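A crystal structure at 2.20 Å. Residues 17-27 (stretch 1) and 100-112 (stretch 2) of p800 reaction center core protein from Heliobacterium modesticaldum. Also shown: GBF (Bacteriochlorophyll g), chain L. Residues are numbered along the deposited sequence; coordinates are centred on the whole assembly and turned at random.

Stretch 1, residues 17-27: TRGAVLKAHIN
Stretch 2 100-112: KSPAEEKFLEKVT

The most unusual feature of this contact is a carboxylate that serves a metal and a lysine ammonium at once: Glu104 OE1 binds the magnesium (MG) of bacteriochlorophyll g at 2.4 Å, while Glu104 OE2 forms a salt bridge with Lys23 NZ at 3.1 Å, its hydrogen bond weak. Glutamate suits the place because its two oxygens can face different partners; chi1 and chi2 are both t, extending the chain, and chi3 is -86°. Lys23 (m, m, t, t) starts sideways from its CA, but its long chain brings NZ back to donate to Ser101 OG at 2.8 Å. Ser101 (chi1 m) in turn donates from OG to GBF O2A at 2.7 Å, so one small hydroxyl links lysine to pigment.

The two helices, one from Arg18 through Asn27 and beyond, the other beginning at Pro102, have axes that approach to 9.3 Å with 112° between their N-to-C directions. Thr17 (p) caps the first, its OG1 accepting from Ala20 N at 3.1 Å. In register, Gly19 CA lies 5.0 Å from Glu105 CA, and Arg18 CA 6.5 Å from Leu108 CA. Glycine permits the closeness: an ideal CB there would sit 2.8 Å from Glu105 OE1, a clash. Water 1 accepts from Gly19 N (3.0 Å) and donates to Glu105 OE1 (2.6 Å); water 2 donates to Gly19 O (3.2 Å) and Glu104 OE2 (2.7 Å).

Beside this polar network, Leu22 (t, p) packs its CD2 3.8 Å from CD1 of Leu108 (m, t); Leu108 CD1 also lies 3.7 Å from Gly19 CA. Farther along, Arg18 (m, m, chi3 -103°) reaches the type I turn Leu108-Val111. Its NE and NH1 donate to Leu108 O at 3.3 and 3.2 Å, with that oxygen at the guanidinium edge; the guanidinium suits the place because NE and NH1 can both donate to the same carbonyl oxygen.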

# COMPACT_ATOMS: atom_id res chain seq x y z
N THR A 17 -26.70 -17.15 28.04
CA THR A 17 -27.35 -18.31 28.64
C THR A 17 -27.50 -19.40 27.59
O THR A 17 -27.43 -19.15 26.39
CB THR A 17 -28.72 -17.95 29.18
OG1 THR A 17 -29.49 -17.42 28.11
CG2 THR A 17 -28.60 -16.92 30.30
N ARG A 18 -27.72 -20.63 28.07
CA ARG A 18 -28.06 -21.73 27.17
C ARG A 18 -29.15 -21.31 26.20
O ARG A 18 -29.02 -21.46 24.98
CB ARG A 18 -28.52 -22.95 27.96
CG ARG A 18 -27.64 -23.35 29.11
CD ARG A 18 -26.59 -24.24 28.61
NE ARG A 18 -26.88 -25.63 28.93
CZ ARG A 18 -26.31 -26.30 29.92
NH1 ARG A 18 -26.63 -27.57 30.10
NH2 ARG A 18 -25.43 -25.72 30.71
N GLY A 19 -30.25 -20.78 26.73
CA GLY A 19 -31.37 -20.44 25.87
C GLY A 19 -31.01 -19.41 24.83
O GLY A 19 -31.37 -19.55 23.66
N ALA A 20 -30.29 -18.36 25.24
CA ALA A 20 -29.91 -17.30 24.30
C ALA A 20 -29.00 -17.82 23.21
O ALA A 20 -29.04 -17.33 22.07
CB ALA A 20 -29.23 -16.16 25.06
N VAL A 21 -28.14 -18.79 23.53
CA VAL A 21 -27.26 -19.36 22.51
C VAL A 21 -28.08 -20.10 21.48
O VAL A 21 -27.91 -19.92 20.26
CB VAL A 21 -26.20 -20.26 23.16
CG1 VAL A 21 -25.42 -21.02 22.09
CG2 VAL A 21 -25.21 -19.41 23.94
N LEU A 22 -29.02 -20.93 21.94
CA LEU A 22 -29.90 -21.64 21.02
C LEU A 22 -30.66 -20.67 20.14
O LEU A 22 -30.81 -20.89 18.94
CB LEU A 22 -30.88 -22.53 21.78
CG LEU A 22 -31.62 -23.50 20.86
CD1 LEU A 22 -30.67 -24.59 20.29
CD2 LEU A 22 -32.77 -24.13 21.58
N LYS A 23 -31.16 -19.57 20.71
CA LYS A 23 -31.87 -18.59 19.91
C LYS A 23 -30.97 -17.97 18.86
O LYS A 23 -31.39 -17.72 17.73
CB LYS A 23 -32.46 -17.51 20.81
CG LYS A 23 -33.56 -18.03 21.74
CD LYS A 23 -34.84 -18.35 21.02
CE LYS A 23 -35.78 -19.06 21.98
NZ LYS A 23 -36.97 -19.54 21.27
N ALA A 24 -29.71 -17.72 19.22
CA ALA A 24 -28.77 -17.19 18.24
C ALA A 24 -28.56 -18.19 17.11
O ALA A 24 -28.51 -17.80 15.94
CB ALA A 24 -27.44 -16.85 18.92
N HIS A 25 -28.48 -19.48 17.44
CA HIS A 25 -28.33 -20.50 16.41
C HIS A 25 -29.55 -20.54 15.49
O HIS A 25 -29.42 -20.64 14.27
CB HIS A 25 -28.11 -21.86 17.04
CG HIS A 25 -26.76 -22.04 17.66
ND1 HIS A 25 -26.37 -23.23 18.23
CD2 HIS A 25 -25.72 -21.18 17.80
CE1 HIS A 25 -25.14 -23.10 18.70
NE2 HIS A 25 -24.74 -21.87 18.47
N ILE A 26 -30.75 -20.49 16.07
CA ILE A 26 -31.98 -20.43 15.27
C ILE A 26 -31.93 -19.22 14.34
O ILE A 26 -32.17 -19.35 13.13
CB ILE A 26 -33.21 -20.39 16.20
CG1 ILE A 26 -33.26 -21.65 17.07
CG2 ILE A 26 -34.53 -20.20 15.38
CD1 ILE A 26 -34.48 -21.75 17.98
N ASN A 27 -31.61 -18.04 14.88
CA ASN A 27 -31.60 -16.84 14.04
C ASN A 27 -30.54 -16.96 12.96
O ASN A 27 -30.72 -16.45 11.86
CB ASN A 27 -31.35 -15.59 14.87
CG ASN A 27 -32.54 -15.21 15.73
OD1 ASN A 27 -33.70 -15.39 15.34
ND2 ASN A 27 -32.26 -14.67 16.90
N LYS A 100 -39.00 -15.69 23.68
CA LYS A 100 -38.44 -16.50 24.74
C LYS A 100 -39.27 -17.77 24.89
O LYS A 100 -40.50 -17.74 24.75
CB LYS A 100 -38.40 -15.70 26.04
CG LYS A 100 -37.71 -16.39 27.19
CD LYS A 100 -37.36 -15.41 28.29
CE LYS A 100 -38.53 -14.50 28.65
NZ LYS A 100 -39.76 -15.28 29.01
N SER A 101 -38.60 -18.89 25.13
CA SER A 101 -39.24 -20.20 25.24
C SER A 101 -38.77 -20.87 26.53
O SER A 101 -37.83 -21.68 26.52
CB SER A 101 -38.94 -21.05 24.00
OG SER A 101 -39.22 -20.31 22.81
N PRO A 102 -39.42 -20.57 27.65
CA PRO A 102 -38.94 -21.10 28.95
C PRO A 102 -38.89 -22.61 29.04
O PRO A 102 -37.97 -23.16 29.65
CB PRO A 102 -39.94 -20.51 29.95
CG PRO A 102 -40.50 -19.32 29.28
CD PRO A 102 -40.55 -19.65 27.81
N ALA A 103 -39.87 -23.33 28.47
CA ALA A 103 -39.80 -24.79 28.48
C ALA A 103 -38.59 -25.27 27.69
O ALA A 103 -37.86 -26.17 28.13
CB ALA A 103 -41.09 -25.38 27.91
N GLU A 104 -38.36 -24.69 26.52
CA GLU A 104 -37.15 -25.00 25.76
C GLU A 104 -35.91 -24.77 26.62
O GLU A 104 -35.00 -25.61 26.65
CB GLU A 104 -37.15 -24.18 24.47
CG GLU A 104 -35.90 -24.22 23.62
CD GLU A 104 -36.06 -23.33 22.40
OE1 GLU A 104 -36.60 -23.80 21.38
OE2 GLU A 104 -35.69 -22.15 22.48
N GLU A 105 -35.87 -23.67 27.36
CA GLU A 105 -34.70 -23.41 28.20
C GLU A 105 -34.57 -24.47 29.29
O GLU A 105 -33.48 -25.01 29.50
CB GLU A 105 -34.79 -22.02 28.83
CG GLU A 105 -34.95 -20.92 27.82
CD GLU A 105 -34.73 -19.56 28.43
OE1 GLU A 105 -33.73 -19.41 29.16
OE2 GLU A 105 -35.55 -18.64 28.18
N LYS A 106 -35.67 -24.76 29.99
CA LYS A 106 -35.59 -25.74 31.07
C LYS A 106 -34.99 -27.04 30.57
O LYS A 106 -34.13 -27.63 31.21
CB LYS A 106 -36.99 -25.98 31.68
N PHE A 107 -35.41 -27.47 29.39
CA PHE A 107 -34.86 -28.70 28.82
C PHE A 107 -33.37 -28.56 28.49
O PHE A 107 -32.60 -29.51 28.69
CB PHE A 107 -35.68 -29.08 27.59
CG PHE A 107 -35.12 -30.24 26.84
CD1 PHE A 107 -35.37 -31.53 27.25
CD2 PHE A 107 -34.35 -30.03 25.71
CE1 PHE A 107 -34.86 -32.60 26.55
CE2 PHE A 107 -33.84 -31.09 25.02
CZ PHE A 107 -34.09 -32.38 25.43
N LEU A 108 -32.95 -27.40 27.98
CA LEU A 108 -31.55 -27.21 27.61
C LEU A 108 -30.61 -27.35 28.81
O LEU A 108 -29.43 -27.70 28.64
CB LEU A 108 -31.34 -25.83 26.99
CG LEU A 108 -32.08 -25.57 25.68
CD1 LEU A 108 -31.98 -24.10 25.34
CD2 LEU A 108 -31.52 -26.43 24.57
N GLU A 109 -31.10 -27.06 30.01
CA GLU A 109 -30.25 -27.22 31.18
C GLU A 109 -29.82 -28.67 31.35
O GLU A 109 -28.82 -28.93 32.02
CB GLU A 109 -30.99 -26.70 32.43
CG GLU A 109 -31.13 -25.17 32.45
CD GLU A 109 -31.98 -24.64 33.59
OE1 GLU A 109 -32.00 -23.40 33.78
OE2 GLU A 109 -32.63 -25.44 34.30
N LYS A 110 -30.51 -29.60 30.71
CA LYS A 110 -30.24 -31.03 30.81
C LYS A 110 -29.40 -31.54 29.65
O LYS A 110 -29.02 -32.71 29.66
CB LYS A 110 -31.56 -31.81 30.87
CG LYS A 110 -32.55 -31.35 31.95
CD LYS A 110 -34.00 -31.60 31.52
CE LYS A 110 -34.29 -33.07 31.23
NZ LYS A 110 -35.73 -33.32 30.86
N VAL A 111 -29.11 -30.70 28.67
CA VAL A 111 -28.39 -31.14 27.47
C VAL A 111 -26.90 -30.91 27.68
O VAL A 111 -26.48 -29.83 28.12
CB VAL A 111 -28.89 -30.39 26.22
CG1 VAL A 111 -28.17 -30.87 24.97
CG2 VAL A 111 -30.38 -30.56 26.06
N THR A 112 -26.10 -31.91 27.34
CA THR A 112 -24.65 -31.81 27.27
C THR A 112 -24.22 -31.67 25.81
O THR A 112 -24.98 -31.96 24.88
CB THR A 112 -24.00 -33.05 27.87
OG1 THR A 112 -24.22 -34.16 27.00
CG2 THR A 112 -24.62 -33.38 29.21
MG GBF L . -37.31 -25.69 20.14
CHA GBF L . -40.31 -25.70 21.96
CHB GBF L . -38.85 -23.98 17.75
CHC GBF L . -34.54 -26.40 18.24
CHD GBF L . -36.05 -27.86 22.71
NA GBF L . -39.14 -24.98 19.90
C1A GBF L . -40.23 -24.98 20.66
C2A GBF L . -41.30 -23.97 20.36
C3A GBF L . -41.00 -23.82 18.88
C4A GBF L . -39.56 -24.27 18.85
CMA GBF L . -41.85 -24.75 18.01
CAA GBF L . -41.27 -22.60 21.06
CBA GBF L . -42.63 -21.93 20.85
CGA GBF L . -42.59 -20.49 21.27
O1A GBF L . -43.52 -19.77 20.93
O2A GBF L . -41.89 -20.12 22.49
NB GBF L . -36.73 -25.14 18.27
C1B GBF L . -37.50 -24.49 17.40
C2B GBF L . -36.80 -24.33 16.22
C3B GBF L . -35.59 -25.02 16.36
C4B GBF L . -35.62 -25.57 17.65
CMB GBF L . -37.29 -23.54 15.05
CAB GBF L . -34.49 -25.14 15.37
CBB GBF L . -34.44 -24.69 14.13
NC GBF L . -35.71 -26.92 20.40
C1C GBF L . -34.65 -27.01 19.59
C2C GBF L . -33.40 -27.75 19.91
C3C GBF L . -34.00 -28.08 21.22
C4C GBF L . -35.28 -27.61 21.47
CMC GBF L . -33.23 -28.94 18.96
CAC GBF L . -33.29 -28.88 22.25
CBC GBF L . -31.88 -29.38 22.05
ND GBF L . -37.90 -26.61 21.85
C1D GBF L . -37.44 -27.37 22.83
C2D GBF L . -38.36 -27.79 24.11
C3D GBF L . -39.40 -27.05 23.57
C4D GBF L . -39.17 -26.39 22.33
CMD GBF L . -38.21 -28.58 25.37
CAD GBF L . -40.71 -26.59 24.09
OBD GBF L . -41.53 -27.03 24.96
CBD GBF L . -41.30 -25.69 23.07
CGD GBF L . -42.60 -26.24 22.58
O1D GBF L . -42.60 -27.30 21.98
O2D GBF L . -43.86 -25.57 22.81
CED GBF L . -43.91 -24.34 23.54
O HOH W 1 -31.35 -20.50 29.51
O HOH W 2 -34.19 -20.84 24.35